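Local coordinates for protein viral CASP8 and FADD-like apoptosis regulator (Molluscum contagiosum virus subtype 1, PDB 2BBR) that inhibits death-receptor-induced apoptosis, interferes with recruitment and activation of host caspase-8 at the death-inducing signaling complex, and suppresses host NF-kappa-B activation, at residues Val61-Tyr65 / Leu79-Glu85; Tyr96-Met100 / Val140-Glu144; Glu106-Glu111 / Leu164-Leu169; Leu112-Arg116 / Ser134-Leu139. All coordinates share one frame. Numbering follows the deposited sequence.

The all-helical chain carries two death effector domains. Interaction 1 packs helix 57-66 of the first against the short helix 81-85, and closes before the other three open. Those belong to the second domain: interaction 4 is nested inside the loops closed by interactions 2 and 3, which alternate along the chain. Interactions 2 and 4 share helix 136-145, and 3 and 4 share helix 109-122; the centre of 4 lies about 11 Å from each of the other two, and Leu-107 touches both Phe-136 and Leu-115. Interaction 1 is about 22 Å from interaction 2, centre to centre, yet Glu-62 forms a salt bridge with Lys-98, tying the two parts of the molecule together.

Interaction 1 of 4, residues Val61-Tyr65 / Leu79-Glu85; sequences VEMLY and LSKEGAE
Residues 61-65 form one helical turn within helix 57-66. Across from it, Leu-79 (phi/psi -110/137) and Ser-80 (-84/174) are extended and lead into helix 81-85. The axes of the two short helical segments approach to 10.0 Å at 127° between their N-to-C directions (signed crossing -127°), and the closest CA pair is Val-61 with Ala-84 at 6.2 Å. Ser-80 is the N-cap: in the p rotamer its OG accepts from Gly-83 N at 3.2 Å. Val-61 (t) inserts between two apolar partners, CG2 lying 3.7 Å from Leu-79 CD1 and CG1 3.7 Å from Ala-84 CB. One turn on, Tyr-65 (t, chi2 87°) reaches across, CD1 4.0 Å from Ala-84 CB. Its OH donates a short hydrogen bond of 2.5 Å to Glu-85 OE2, the same oxygen that Lys-81 NZ meets at 2.6 Å in an i to i+4 salt bridge, so one carboxylate oxygen joins hydroxyl and ammonium over an apolar base. This is helix-on-helix packing with a polar edge. Helix 70-77 completes the apolar side, Leu-73 touching both Val-61 and Ala-84, while Glu-62 turns to a salt bridge with Lys-98 of helix 95-104.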
loop_
_atom_site.group_PDB
_atom_site.type_symbol
_atom_site.label_atom_id
_atom_site.label_comp_id
_atom_site.label_asym_id
_atom_site.label_seq_id
_atom_site.Cartn_x
_atom_site.Cartn_y
_atom_site.Cartn_z
ATOM N N VAL A 61 8.848 -6.629 7.805
ATOM C CA VAL A 61 8.423 -5.954 9.021
ATOM C C VAL A 61 7.497 -4.789 8.670
ATOM O O VAL A 61 6.464 -4.595 9.312
ATOM C CB VAL A 61 9.653 -5.472 9.823
ATOM C CG1 VAL A 61 9.241 -4.477 10.893
ATOM C CG2 VAL A 61 10.334 -6.671 10.472
ATOM N N GLU A 62 7.848 -4.026 7.638
ATOM C CA GLU A 62 7.004 -2.905 7.228
ATOM C C GLU A 62 5.648 -3.406 6.747
ATOM O O GLU A 62 4.613 -2.820 7.064
ATOM C CB GLU A 62 7.663 -2.096 6.113
ATOM C CG GLU A 62 8.828 -1.256 6.571
ATOM C CD GLU A 62 9.130 -0.137 5.598
ATOM O OE1 GLU A 62 10.011 -0.314 4.731
ATOM O OE2 GLU A 62 8.469 0.915 5.699
ATOM N N MET A 63 5.651 -4.480 5.964
ATOM C CA MET A 63 4.396 -5.036 5.479
ATOM C C MET A 63 3.486 -5.404 6.640
ATOM O O MET A 63 2.310 -5.046 6.652
ATOM C CB MET A 63 4.646 -6.279 4.632
ATOM C CG MET A 63 5.302 -5.999 3.301
ATOM S SD MET A 63 5.594 -7.519 2.402
ATOM C CE MET A 63 6.511 -6.900 0.994
ATOM N N LEU A 64 4.030 -6.123 7.616
ATOM C CA LEU A 64 3.223 -6.529 8.764
ATOM C C LEU A 64 2.741 -5.324 9.570
ATOM O O LEU A 64 1.617 -5.314 10.070
ATOM C CB LEU A 64 4.012 -7.493 9.657
ATOM C CG LEU A 64 4.351 -8.843 9.012
ATOM C CD1 LEU A 64 5.210 -9.665 9.963
ATOM C CD2 LEU A 64 3.068 -9.586 8.659
ATOM N N TYR A 65 3.590 -4.311 9.699
ATOM C CA TYR A 65 3.203 -3.116 10.435
ATOM C C TYR A 65 2.030 -2.421 9.744
ATOM O O TYR A 65 1.046 -2.051 10.384
ATOM C CB TYR A 65 4.376 -2.145 10.529
ATOM C CG TYR A 65 4.053 -0.909 11.336
ATOM C CD1 TYR A 65 4.217 -0.897 12.719
ATOM C CD2 TYR A 65 3.539 0.235 10.723
ATOM C CE1 TYR A 65 3.876 0.223 13.474
ATOM C CE2 TYR A 65 3.194 1.359 11.470
ATOM C CZ TYR A 65 3.366 1.342 12.846
ATOM O OH TYR A 65 3.019 2.447 13.593
ATOM N N LEU A 79 9.541 -8.515 17.472
ATOM C CA LEU A 79 9.494 -7.063 17.519
ATOM C C LEU A 79 8.196 -6.501 18.061
ATOM O O LEU A 79 7.107 -6.960 17.714
ATOM C CB LEU A 79 9.713 -6.483 16.120
ATOM C CG LEU A 79 11.070 -6.703 15.454
ATOM C CD1 LEU A 79 11.032 -6.186 14.026
ATOM C CD2 LEU A 79 12.152 -6.000 16.252
ATOM N N SER A 80 8.325 -5.497 18.919
ATOM C CA SER A 80 7.174 -4.800 19.461
ATOM C C SER A 80 6.816 -3.759 18.398
ATOM O O SER A 80 7.545 -3.584 17.419
ATOM C CB SER A 80 7.554 -4.071 20.745
ATOM O OG SER A 80 8.501 -3.052 20.466
ATOM N N LYS A 81 5.705 -3.066 18.597
ATOM C CA LYS A 81 5.274 -2.029 17.670
ATOM C C LYS A 81 6.388 -0.995 17.458
ATOM O O LYS A 81 6.676 -0.601 16.324
ATOM C CB LYS A 81 4.018 -1.353 18.226
ATOM C CG LYS A 81 3.472 -0.202 17.403
ATOM C CD LYS A 81 2.177 0.307 18.020
ATOM C CE LYS A 81 1.611 1.498 17.262
ATOM N NZ LYS A 81 2.445 2.723 17.421
ATOM N N GLU A 82 7.016 -0.568 18.551
ATOM C CA GLU A 82 8.093 0.418 18.490
ATOM C C GLU A 82 9.315 -0.129 17.756
ATOM O O GLU A 82 9.981 0.596 17.016
ATOM C CB GLU A 82 8.501 0.862 19.900
ATOM C CG GLU A 82 7.500 1.756 20.631
ATOM C CD GLU A 82 6.187 1.061 20.950
ATOM O OE1 GLU A 82 6.194 -0.173 21.142
ATOM O OE2 GLU A 82 5.150 1.755 21.026
ATOM N N GLY A 83 9.617 -1.407 17.968
ATOM C CA GLY A 83 10.751 -2.014 17.294
ATOM C C GLY A 83 10.531 -2.017 15.791
ATOM O O GLY A 83 11.457 -1.795 15.008
ATOM N N ALA A 84 9.290 -2.263 15.384
ATOM C CA ALA A 84 8.948 -2.286 13.969
ATOM C C ALA A 84 8.987 -0.878 13.379
ATOM O O ALA A 84 9.411 -0.685 12.242
ATOM C CB ALA A 84 7.565 -2.896 13.782
ATOM N N GLU A 85 8.546 0.107 14.154
ATOM C CA GLU A 85 8.544 1.483 13.673
ATOM C C GLU A 85 9.956 1.980 13.369
ATOM O O GLU A 85 10.140 2.887 12.560
ATOM C CB GLU A 85 7.823 2.389 14.682
ATOM C CG GLU A 85 6.340 2.043 14.780
ATOM C CD GLU A 85 5.584 2.799 15.856
ATOM O OE1 GLU A 85 6.190 3.165 16.880
ATOM O OE2 GLU A 85 4.367 2.995 15.679
#

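Interaction 2 of 4, residues Tyr96-Met100 / Val140-Glu144; sequences YRKLM and VLALE. With AZI (azide ion), chain B.
This is a buried helix-helix contact in the helical bundle of the second death effector domain, made by long polar side chains reaching over a small apolar floor. It joins helix 95-104 to helix 136-145 where Phe-30 of helix 22-31, in the first domain, packs on Met-100, Val-140 and Leu-141, so it also lies on the seam between the two domains. Both segments are regular helix; their axes come no closer than 12.8 Å, at 135° between N-to-C directions, and the nearest CA atoms are those of Met-100 and Val-140, 7.6 Å apart. At that separation the side chains must bridge the gap. Val-140 (t) fills it low down, CG2 4.1 Å from Met-100 SD (m, m) and CG1 4.2 Å from Tyr-96 CZ. Above, Glu-144 (m, t) receives two residues. Tyr-96 (t, chi2 64°) donates from OH to Glu-144 OE2 at 2.7 Å. Arg-97 (m, m, t) bends in from the side to a two-pronged salt bridge, NH2 to Glu-144 OE1 at 3.0 Å and NH1 to Glu-144 OE2 at 2.6 Å, a hydrogen bond that is weak by its angle (129°). The same guanidinium pairs with Asp-34 and makes a cation-pi contact with Phe-30. On another side of the helix, Lys-98 NZ lies 3.2 Å from azide N2, a weak hydrogen bond.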
loop_
_atom_site.group_PDB
_atom_site.type_symbol
_atom_site.label_atom_id
_atom_site.label_comp_id
_atom_site.label_asym_id
_atom_site.label_seq_id
_atom_site.Cartn_x
_atom_site.Cartn_y
_atom_site.Cartn_z
ATOM N N TYR A 96 3.961 6.348 -0.735
ATOM C CA TYR A 96 2.736 6.405 -1.527
ATOM C C TYR A 96 1.876 5.159 -1.324
ATOM O O TYR A 96 0.699 5.256 -0.975
ATOM C CB TYR A 96 3.065 6.556 -3.018
ATOM C CG TYR A 96 1.876 6.358 -3.933
ATOM C CD1 TYR A 96 0.782 7.222 -3.891
ATOM C CD2 TYR A 96 1.839 5.293 -4.828
ATOM C CE1 TYR A 96 -0.321 7.028 -4.713
ATOM C CE2 TYR A 96 0.739 5.088 -5.655
ATOM C CZ TYR A 96 -0.337 5.960 -5.592
ATOM O OH TYR A 96 -1.428 5.765 -6.407
ATOM N N ARG A 97 2.459 3.984 -1.535
ATOM C CA ARG A 97 1.704 2.744 -1.399
ATOM C C ARG A 97 1.264 2.476 0.035
ATOM O O ARG A 97 0.131 2.058 0.279
ATOM C CB ARG A 97 2.534 1.559 -1.910
ATOM C CG ARG A 97 2.963 1.641 -3.368
ATOM C CD ARG A 97 1.908 1.100 -4.309
ATOM N NE ARG A 97 2.260 1.355 -5.703
ATOM C CZ ARG A 97 1.364 1.582 -6.652
ATOM N NH1 ARG A 97 0.073 1.572 -6.346
ATOM N NH2 ARG A 97 1.757 1.865 -7.887
ATOM N N LYS A 98 2.160 2.697 0.988
ATOM C CA LYS A 98 1.815 2.461 2.383
ATOM C C LYS A 98 0.696 3.396 2.836
ATOM O O LYS A 98 -0.229 2.978 3.536
ATOM C CB LYS A 98 3.055 2.620 3.264
ATOM C CG LYS A 98 4.079 1.506 3.061
ATOM C CD LYS A 98 5.306 1.676 3.942
ATOM C CE LYS A 98 6.220 2.779 3.435
ATOM N NZ LYS A 98 7.293 3.087 4.420
ATOM N N LEU A 99 0.770 4.659 2.426
ATOM C CA LEU A 99 -0.254 5.630 2.789
ATOM C C LEU A 99 -1.614 5.240 2.228
ATOM O O LEU A 99 -2.626 5.332 2.919
ATOM C CB LEU A 99 0.122 7.024 2.281
ATOM C CG LEU A 99 -0.913 8.135 2.499
ATOM C CD1 LEU A 99 -1.268 8.253 3.974
ATOM C CD2 LEU A 99 -0.355 9.452 1.988
ATOM N N MET A 100 -1.642 4.808 0.972
ATOM C CA MET A 100 -2.908 4.416 0.367
ATOM C C MET A 100 -3.546 3.250 1.122
ATOM O O MET A 100 -4.762 3.221 1.321
ATOM C CB MET A 100 -2.717 4.060 -1.107
ATOM C CG MET A 100 -2.356 5.253 -1.989
ATOM S SD MET A 100 -3.545 6.626 -1.916
ATOM C CE MET A 100 -2.582 7.823 -1.017
ATOM N N VAL A 140 -7.705 2.835 -6.064
ATOM C CA VAL A 140 -6.467 3.563 -6.331
ATOM C C VAL A 140 -5.814 3.061 -7.620
ATOM O O VAL A 140 -5.419 3.859 -8.470
ATOM C CB VAL A 140 -5.473 3.435 -5.151
ATOM C CG1 VAL A 140 -4.138 4.092 -5.510
ATOM C CG2 VAL A 140 -6.064 4.082 -3.907
ATOM N N LEU A 141 -5.714 1.748 -7.780
ATOM C CA LEU A 141 -5.109 1.214 -8.993
ATOM C C LEU A 141 -5.912 1.606 -10.230
ATOM O O LEU A 141 -5.333 1.912 -11.274
ATOM C CB LEU A 141 -4.974 -0.310 -8.904
ATOM C CG LEU A 141 -3.945 -0.816 -7.885
ATOM C CD1 LEU A 141 -3.936 -2.338 -7.894
ATOM C CD2 LEU A 141 -2.559 -0.281 -8.218
ATOM N N ALA A 142 -7.236 1.598 -10.122
ATOM C CA ALA A 142 -8.077 1.976 -11.253
ATOM C C ALA A 142 -7.796 3.425 -11.656
ATOM O O ALA A 142 -7.704 3.743 -12.844
ATOM C CB ALA A 142 -9.546 1.795 -10.903
ATOM N N LEU A 143 -7.664 4.304 -10.667
ATOM C CA LEU A 143 -7.367 5.706 -10.942
ATOM C C LEU A 143 -5.973 5.838 -11.550
ATOM O O LEU A 143 -5.763 6.633 -12.466
ATOM C CB LEU A 143 -7.457 6.532 -9.655
ATOM C CG LEU A 143 -8.861 6.717 -9.069
ATOM C CD1 LEU A 143 -8.757 7.222 -7.639
ATOM C CD2 LEU A 143 -9.672 7.674 -9.926
ATOM N N GLU A 144 -5.022 5.058 -11.044
ATOM C CA GLU A 144 -3.658 5.084 -11.565
ATOM C C GLU A 144 -3.631 4.637 -13.018
ATOM O O GLU A 144 -2.933 5.215 -13.850
ATOM C CB GLU A 144 -2.760 4.112 -10.798
ATOM C CG GLU A 144 -2.178 4.597 -9.496
ATOM C CD GLU A 144 -1.240 3.566 -8.892
ATOM O OE1 GLU A 144 -0.447 2.964 -9.654
ATOM O OE2 GLU A 144 -1.295 3.362 -7.665
HETATM N N1 AZI B . 5.863 4.161 7.086
HETATM N N2 AZI B . 5.058 4.453 6.285
HETATM N N3 AZI B . 4.237 4.795 5.532
#

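Interaction 3 of 4, residues Glu106-Glu111 / Leu164-Leu169; sequences ELDSSE and LRRLDL
Glu-111, Arg-166 and Asp-168 form a salt-bridge network that matches the E/D-RxDL charge triad of death effector domains, here at the surface of the second domain. Glu-106 opens the first segment: its O accepts from Arg-166 NH1 at 3.2 Å, its CB lies 4.0 Å from Leu-169 CD2, and a water links its O and OE2 to Arg-166 NH2. Leu-107 (m, t; phi/psi -107/143) dips beneath the charges, CD2 being 3.5 Å from Leu-169 CD1 and 4.1 Å from Leu-164 CD2. Asp-108 (p) is the N-cap of helix 109-122 and makes a capping box with Glu-111: Glu-111 N donates to Asp-108 OD1 at 2.7 Å, and Asp-108 N to Glu-111 OE1 at 2.8 Å. Glu-111 (m, t) also rests its CB 3.7 Å from Leu-164 CD2; the CA atoms of Glu-111 and Leu-164 are 7.2 Å apart. Opposite, Arg-165 (phi/psi 77/14) ends a helix in a Schellman motif, and Arg-166 (-92/70) centres an inverse gamma turn and is N-cap of helix 167-187. Its m, m, m side chain pairs with Asp-168 (NE-OD1 and NH2-OD2, both 2.9 Å), leaving Arg-166 NH1 to meet Glu-111 OE2 at 2.8 Å.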
loop_
_atom_site.group_PDB
_atom_site.type_symbol
_atom_site.label_atom_id
_atom_site.label_comp_id
_atom_site.label_asym_id
_atom_site.label_seq_id
_atom_site.Cartn_x
_atom_site.Cartn_y
_atom_site.Cartn_z
ATOM N N GLU A 106 -9.089 3.359 6.922
ATOM C CA GLU A 106 -9.764 4.378 7.730
ATOM C C GLU A 106 -11.117 4.742 7.135
ATOM O O GLU A 106 -11.818 5.626 7.636
ATOM C CB GLU A 106 -8.907 5.641 7.824
ATOM C CG GLU A 106 -7.601 5.454 8.573
ATOM C CD GLU A 106 -7.805 5.108 10.037
ATOM O OE1 GLU A 106 -6.807 4.773 10.710
ATOM O OE2 GLU A 106 -8.958 5.176 10.520
ATOM N N LEU A 107 -11.474 4.066 6.052
ATOM C CA LEU A 107 -12.743 4.311 5.381
ATOM C C LEU A 107 -13.705 3.158 5.630
ATOM O O LEU A 107 -13.292 2.000 5.691
ATOM C CB LEU A 107 -12.517 4.451 3.874
ATOM C CG LEU A 107 -11.667 5.630 3.398
ATOM C CD1 LEU A 107 -11.183 5.374 1.979
ATOM C CD2 LEU A 107 -12.472 6.912 3.473
ATOM N N ASP A 108 -14.985 3.475 5.790
ATOM C CA ASP A 108 -15.983 2.433 5.980
ATOM C C ASP A 108 -16.567 2.133 4.602
ATOM O O ASP A 108 -16.248 2.814 3.626
ATOM C CB ASP A 108 -17.075 2.874 6.967
ATOM C CG ASP A 108 -17.758 4.162 6.557
ATOM O OD1 ASP A 108 -18.254 4.240 5.418
ATOM O OD2 ASP A 108 -17.807 5.098 7.385
ATOM N N SER A 109 -17.412 1.112 4.514
ATOM C CA SER A 109 -17.993 0.726 3.233
ATOM C C SER A 109 -18.821 1.801 2.543
ATOM O O SER A 109 -18.815 1.892 1.318
ATOM C CB SER A 109 -18.836 -0.539 3.398
ATOM O OG SER A 109 -18.037 -1.624 3.834
ATOM N N SER A 110 -19.541 2.606 3.317
ATOM C CA SER A 110 -20.360 3.668 2.739
ATOM C C SER A 110 -19.475 4.746 2.124
ATOM O O SER A 110 -19.764 5.263 1.046
ATOM C CB SER A 110 -21.257 4.292 3.809
ATOM O OG SER A 110 -22.064 5.315 3.255
ATOM N N GLU A 111 -18.399 5.091 2.827
ATOM C CA GLU A 111 -17.458 6.093 2.337
ATOM C C GLU A 111 -16.783 5.575 1.069
ATOM O O GLU A 111 -16.632 6.303 0.091
ATOM C CB GLU A 111 -16.400 6.397 3.404
ATOM C CG GLU A 111 -16.959 7.068 4.649
ATOM C CD GLU A 111 -15.917 7.270 5.735
ATOM O OE1 GLU A 111 -15.272 6.278 6.134
ATOM O OE2 GLU A 111 -15.754 8.419 6.198
ATOM N N LEU A 164 -16.084 14.150 0.354
ATOM C CA LEU A 164 -16.666 13.211 1.306
ATOM C C LEU A 164 -16.695 13.822 2.708
ATOM O O LEU A 164 -17.311 13.276 3.626
ATOM C CB LEU A 164 -15.830 11.927 1.320
ATOM C CG LEU A 164 -16.266 10.771 2.218
ATOM C CD1 LEU A 164 -17.617 10.245 1.758
ATOM C CD2 LEU A 164 -15.212 9.667 2.170
ATOM N N ARG A 165 -16.021 14.961 2.846
ATOM C CA ARG A 165 -15.896 15.693 4.103
ATOM C C ARG A 165 -14.890 15.066 5.060
ATOM O O ARG A 165 -14.852 15.404 6.243
ATOM C CB ARG A 165 -17.260 15.871 4.783
ATOM C CG ARG A 165 -18.138 16.886 4.062
ATOM C CD ARG A 165 -19.344 17.306 4.888
ATOM N NE ARG A 165 -20.588 16.728 4.387
ATOM C CZ ARG A 165 -20.880 15.432 4.417
ATOM N NH1 ARG A 165 -20.017 14.562 4.925
ATOM N NH2 ARG A 165 -22.038 15.004 3.935
ATOM N N ARG A 166 -14.069 14.153 4.543
ATOM C CA ARG A 166 -13.026 13.536 5.351
ATOM C C ARG A 166 -11.776 14.389 5.152
ATOM O O ARG A 166 -10.799 13.978 4.513
ATOM C CB ARG A 166 -12.764 12.087 4.922
ATOM C CG ARG A 166 -13.838 11.100 5.379
ATOM C CD ARG A 166 -14.001 11.120 6.896
ATOM N NE ARG A 166 -12.788 10.718 7.603
ATOM C CZ ARG A 166 -12.462 9.461 7.884
ATOM N NH1 ARG A 166 -13.262 8.469 7.518
ATOM N NH2 ARG A 166 -11.333 9.197 8.532
ATOM N N LEU A 167 -11.832 15.601 5.697
ATOM C CA LEU A 167 -10.731 16.544 5.584
ATOM C C LEU A 167 -9.454 16.023 6.232
ATOM O O LEU A 167 -8.356 16.455 5.878
ATOM C CB LEU A 167 -11.133 17.894 6.190
ATOM C CG LEU A 167 -12.064 18.760 5.332
ATOM C CD1 LEU A 167 -13.326 17.999 4.968
ATOM C CD2 LEU A 167 -12.406 20.030 6.089
ATOM N N ASP A 168 -9.591 15.096 7.173
ATOM C CA ASP A 168 -8.433 14.517 7.838
ATOM C C ASP A 168 -7.639 13.662 6.850
ATOM O O ASP A 168 -6.410 13.750 6.785
ATOM C CB ASP A 168 -8.878 13.677 9.044
ATOM C CG ASP A 168 -9.842 12.559 8.669
ATOM O OD1 ASP A 168 -10.796 12.814 7.902
ATOM O OD2 ASP A 168 -9.645 11.428 9.162
ATOM N N LEU A 169 -8.343 12.844 6.073
ATOM C CA LEU A 169 -7.694 11.985 5.088
ATOM C C LEU A 169 -7.192 12.834 3.924
ATOM O O LEU A 169 -6.119 12.581 3.379
ATOM C CB LEU A 169 -8.670 10.911 4.603
ATOM C CG LEU A 169 -9.197 9.993 5.710
ATOM C CD1 LEU A 169 -10.180 8.994 5.121
ATOM C CD2 LEU A 169 -8.048 9.275 6.397
HETATM O O HOH W 1 -10.969 6.758 10.084
#

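Interaction 4 of 4, residues Leu112-Arg116 / Ser134-Leu139; sequences LRALR and SRFVEL
Leu-112 is the main apolar bump of the first segment. In the t, p rotamer it pushes into the bend where the chain enters helix 136-145: its CD2 lies 3.4 Å from Ser-134 O and 4.1 Å from Arg-135 CA, and its CD1 sits 3.7 Å from Phe-136 CA, at the edge of that ring. The nearest CA pairs, Leu-112 with Phe-136 at 6.6 Å and Arg-116 with Leu-139 at 6.8 Å, keep the two backbones close. Leu-139 (t, p) fills the return hollow, its CD2 3.8 Å from Leu-115 CB, 4.4 Å from Leu-112 CD1 and 4.2 Å from Arg-116 N. This interlocking of helices 109-122 and 136-145 forms part of the hydrophobic core of the second death effector domain, where Leu-107 and Met-160 add to the cover of Leu-115. Leu-115 (m, t) sets CD1 4.1 Å from Phe-136 CE1. Arg-116 comes back to the same entry bend: its CD packs 3.8 Å from Ser-134 CB, and its NH1 makes a weak hydrogen bond of 3.1 Å to Ser-134 O, the oxygen that Leu-112 CD2 also approaches.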
loop_
_atom_site.group_PDB
_atom_site.type_symbol
_atom_site.label_atom_id
_atom_site.label_comp_id
_atom_site.label_asym_id
_atom_site.label_seq_id
_atom_site.Cartn_x
_atom_site.Cartn_y
_atom_site.Cartn_z
ATOM N N LEU A 112 -16.386 4.306 1.090
ATOM C CA LEU A 112 -15.733 3.713 -0.068
ATOM C C LEU A 112 -16.676 3.714 -1.269
ATOM O O LEU A 112 -16.264 4.004 -2.391
ATOM C CB LEU A 112 -15.277 2.289 0.255
ATOM C CG LEU A 112 -14.628 1.492 -0.882
ATOM C CD1 LEU A 112 -13.415 2.235 -1.431
ATOM C CD2 LEU A 112 -14.224 0.124 -0.361
ATOM N N ARG A 113 -17.945 3.391 -1.033
ATOM C CA ARG A 113 -18.927 3.388 -2.109
ATOM C C ARG A 113 -19.049 4.792 -2.706
ATOM O O ARG A 113 -19.083 4.957 -3.920
ATOM C CB ARG A 113 -20.291 2.935 -1.586
ATOM C CG ARG A 113 -21.420 3.052 -2.601
ATOM C CD ARG A 113 -22.766 3.002 -1.900
ATOM N NE ARG A 113 -22.796 3.933 -0.775
ATOM C CZ ARG A 113 -22.628 5.248 -0.885
ATOM N NH1 ARG A 113 -22.425 5.801 -2.074
ATOM N NH2 ARG A 113 -22.641 6.010 0.199
ATOM N N ALA A 114 -19.110 5.803 -1.843
ATOM C CA ALA A 114 -19.223 7.180 -2.309
ATOM C C ALA A 114 -18.018 7.549 -3.169
ATOM O O ALA A 114 -18.157 8.186 -4.208
ATOM C CB ALA A 114 -19.334 8.133 -1.124
ATOM N N LEU A 115 -16.829 7.133 -2.736
ATOM C CA LEU A 115 -15.609 7.434 -3.475
ATOM C C LEU A 115 -15.617 6.777 -4.848
ATOM O O LEU A 115 -15.210 7.389 -5.834
ATOM C CB LEU A 115 -14.382 6.980 -2.679
ATOM C CG LEU A 115 -14.109 7.772 -1.397
ATOM C CD1 LEU A 115 -12.991 7.105 -0.622
ATOM C CD2 LEU A 115 -13.748 9.213 -1.742
ATOM N N ARG A 116 -16.076 5.528 -4.913
ATOM C CA ARG A 116 -16.131 4.831 -6.194
ATOM C C ARG A 116 -17.079 5.565 -7.139
ATOM O O ARG A 116 -16.818 5.674 -8.334
ATOM C CB ARG A 116 -16.596 3.380 -6.016
ATOM C CG ARG A 116 -15.606 2.485 -5.278
ATOM C CD ARG A 116 -15.990 1.016 -5.438
ATOM N NE ARG A 116 -17.355 0.764 -4.985
ATOM C CZ ARG A 116 -17.674 0.217 -3.818
ATOM N NH1 ARG A 116 -16.728 -0.153 -2.969
ATOM N NH2 ARG A 116 -18.948 0.051 -3.494
ATOM N N SER A 134 -15.224 -3.669 -4.999
ATOM C CA SER A 134 -13.891 -3.080 -5.117
ATOM C C SER A 134 -13.375 -2.448 -3.830
ATOM O O SER A 134 -14.045 -1.617 -3.221
ATOM C CB SER A 134 -13.871 -2.023 -6.224
ATOM O OG SER A 134 -14.123 -2.594 -7.494
ATOM N N ARG A 135 -12.168 -2.843 -3.433
ATOM C CA ARG A 135 -11.525 -2.312 -2.233
ATOM C C ARG A 135 -10.915 -0.947 -2.556
ATOM O O ARG A 135 -10.772 -0.587 -3.725
ATOM C CB ARG A 135 -10.397 -3.245 -1.776
ATOM C CG ARG A 135 -10.789 -4.693 -1.530
ATOM C CD ARG A 135 -9.585 -5.469 -0.999
ATOM N NE ARG A 135 -9.919 -6.829 -0.583
ATOM C CZ ARG A 135 -10.024 -7.866 -1.408
ATOM N NH1 ARG A 135 -9.819 -7.713 -2.708
ATOM N NH2 ARG A 135 -10.336 -9.062 -0.929
ATOM N N PHE A 136 -10.541 -0.193 -1.525
ATOM C CA PHE A 136 -9.921 1.108 -1.751
ATOM C C PHE A 136 -8.641 0.965 -2.583
ATOM O O PHE A 136 -8.403 1.764 -3.493
ATOM C CB PHE A 136 -9.586 1.802 -0.428
ATOM C CG PHE A 136 -8.990 3.176 -0.601
ATOM C CD1 PHE A 136 -9.770 4.238 -1.043
ATOM C CD2 PHE A 136 -7.642 3.402 -0.347
ATOM C CE1 PHE A 136 -9.213 5.503 -1.230
ATOM C CE2 PHE A 136 -7.079 4.661 -0.528
ATOM C CZ PHE A 136 -7.862 5.714 -0.972
ATOM N N VAL A 137 -7.820 -0.043 -2.293
ATOM C CA VAL A 137 -6.591 -0.203 -3.068
ATOM C C VAL A 137 -6.904 -0.482 -4.527
ATOM O O VAL A 137 -6.137 -0.114 -5.415
ATOM C CB VAL A 137 -5.675 -1.330 -2.517
ATOM C CG1 VAL A 137 -5.097 -0.913 -1.176
ATOM C CG2 VAL A 137 -6.446 -2.635 -2.398
ATOM N N GLU A 138 -8.034 -1.130 -4.786
ATOM C CA GLU A 138 -8.415 -1.411 -6.160
ATOM C C GLU A 138 -8.893 -0.117 -6.827
ATOM O O GLU A 138 -8.661 0.094 -8.016
ATOM C CB GLU A 138 -9.466 -2.526 -6.184
ATOM C CG GLU A 138 -8.827 -3.883 -5.860
ATOM C CD GLU A 138 -9.809 -4.966 -5.438
ATOM O OE1 GLU A 138 -9.380 -6.135 -5.329
ATOM O OE2 GLU A 138 -10.991 -4.661 -5.199
ATOM N N LEU A 139 -9.531 0.760 -6.058
ATOM C CA LEU A 139 -9.965 2.055 -6.578
ATOM C C LEU A 139 -8.710 2.865 -6.936
ATOM O O LEU A 139 -8.651 3.502 -7.990
ATOM C CB LEU A 139 -10.783 2.809 -5.526
ATOM C CG LEU A 139 -11.088 4.284 -5.813
ATOM C CD1 LEU A 139 -11.857 4.416 -7.119
ATOM C CD2 LEU A 139 -11.885 4.876 -4.656
#